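Local coordinates for CurK, CurL fusion protein (Moorea producens 3L, PDB 4MYZ) that pairs the CurK C-terminal and CurL N-terminal docking domains, which link successive modules of the curacin A polyketide synthase, in one engineered fusion chain, at the interface of chains A and B. Numbering follows the deposited sequence. Chains: chain A/B, CurK, CurL fusion protein.

The interface of chains A and B. Residues chain A 10, 13, 18, 21-22; chain B 57-58, 61.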
# COMPACT_ATOMS: atom_id res chain seq x y z
N ILE A 10 -14.18 3.10 -2.76
CA ILE A 10 -13.32 2.65 -1.67
C ILE A 10 -13.86 3.04 -0.30
O ILE A 10 -13.69 2.30 0.68
CB ILE A 10 -11.88 3.16 -1.82
CG1 ILE A 10 -10.97 2.45 -0.82
CG2 ILE A 10 -11.83 4.68 -1.65
CD1 ILE A 10 -9.51 2.68 -1.06
N LEU A 13 -16.19 0.55 1.63
CA LEU A 13 -15.67 -0.66 2.30
C LEU A 13 -15.65 -0.47 3.82
O LEU A 13 -15.17 0.56 4.31
CB LEU A 13 -14.26 -1.02 1.82
CG LEU A 13 -13.99 -1.37 0.36
CD1 LEU A 13 -12.52 -1.65 0.11
CD2 LEU A 13 -14.84 -2.56 -0.05
N LEU A 18 -11.63 -3.38 4.06
CA LEU A 18 -10.42 -2.65 3.66
C LEU A 18 -9.17 -3.46 4.03
O LEU A 18 -8.27 -3.64 3.21
CB LEU A 18 -10.42 -1.30 4.34
CG LEU A 18 -9.26 -0.39 4.13
CD1 LEU A 18 -9.08 -0.06 2.65
CD2 LEU A 18 -9.51 0.86 4.93
N SER A 21 -8.82 -6.47 1.79
CA SER A 21 -8.42 -6.06 0.45
C SER A 21 -6.95 -5.72 0.39
O SER A 21 -6.26 -6.05 -0.58
CB SER A 21 -9.26 -4.88 -0.00
OG SER A 21 -10.61 -5.27 -0.18
N VAL A 22 -6.46 -5.03 1.41
CA VAL A 22 -5.04 -4.67 1.48
C VAL A 22 -4.19 -5.94 1.54
O VAL A 22 -3.23 -6.07 0.79
CB VAL A 22 -4.78 -3.74 2.67
CG1 VAL A 22 -3.29 -3.69 3.01
CG2 VAL A 22 -5.35 -2.36 2.45
N LEU B 57 -4.88 4.11 5.24
CA LEU B 57 -5.09 2.74 4.83
C LEU B 57 -5.85 2.67 3.51
O LEU B 57 -5.59 1.83 2.67
CB LEU B 57 -5.80 1.92 5.93
CG LEU B 57 -5.88 0.40 5.68
CD1 LEU B 57 -4.52 -0.23 5.52
CD2 LEU B 57 -6.68 -0.21 6.85
N GLN B 58 -6.82 3.56 3.33
CA GLN B 58 -7.55 3.64 2.06
C GLN B 58 -6.60 4.03 0.94
O GLN B 58 -6.65 3.44 -0.16
CB GLN B 58 -8.70 4.64 2.15
CG GLN B 58 -9.89 4.09 2.95
CD GLN B 58 -10.93 5.14 3.28
OE1 GLN B 58 -10.64 6.30 3.49
NE2 GLN B 58 -12.18 4.67 3.44
N LEU B 61 -4.43 1.08 -0.04
CA LEU B 61 -5.05 0.10 -0.93
C LEU B 61 -4.94 0.56 -2.39
O LEU B 61 -4.61 -0.21 -3.27
CB LEU B 61 -6.52 -0.13 -0.54
CG LEU B 61 -7.28 -1.10 -1.43
CD1 LEU B 61 -6.57 -2.43 -1.53
CD2 LEU B 61 -8.72 -1.22 -0.94
O HOH W 1 -12.84 1.97 3.19
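A:Leu18 packs against B:Leu57 and B:Leu61 where the CurK part of chain A meets the CurL part of chain B in a class 2 docking domain complex, a dimer built from helices. The two domains are joined in an engineered fusion; the interface is two-fold symmetric, so the same contact recurs with the chains exchanged. Helix 15-32 of A supplies A:Leu18, A:Ser21 and A:Val22; helix 56-71 of B supplies B:Leu57, B:Gln58 and B:Leu61. The tight part is leucine on leucine. A:Leu18 and B:Leu57 run antiparallel past each other, their CD2 methyls 3.6 Å apart, while the other methyl of A:Leu18, CD1, lies 3.8 Å from CD2 of B:Leu61. CD2 of A:Leu18 also touches the CG methylene of B:Gln58 at 3.8 Å. In B:Leu61, CG is anti to the backbone N (chi1 178°), which sends the branched end towards chain A; there CD2 also meets CB of A:Ser21 at 3.8 Å, and CD1 lies over that serine's backbone carbonyl. A:Val22 fills the next turn, its CG2 wedged between CD1 of B:Leu57 and CB of B:Leu61. An alanine in place of A:Leu18 would probably open a gap beside B:Leu57 and B:Leu61 and take a methyl contact from the CG methylene of B:Gln58. Contact thins towards A:Leu13, whose CD1 only brushes CD2 of B:Leu61 at 4.0 Å, the two side chains crossing nearly at right angles. A:Ile10, in the 3-10 turn 10-12, extends its CD1 to within 3.8 Å of the CA of B:Gln58. On this looser, hydrated side the glutamine reaches out as an extended chain (chi2 169°). Its amide NE2 donates almost straight (171° at H) to a water 2.8 Å away. That water also lies 2.7 Å from the backbone O of A:Ile10 and near the carbonyl O of A:Leu13, so the side-chain amide is tied through solvent to the CurK segment ahead of helix 15-32.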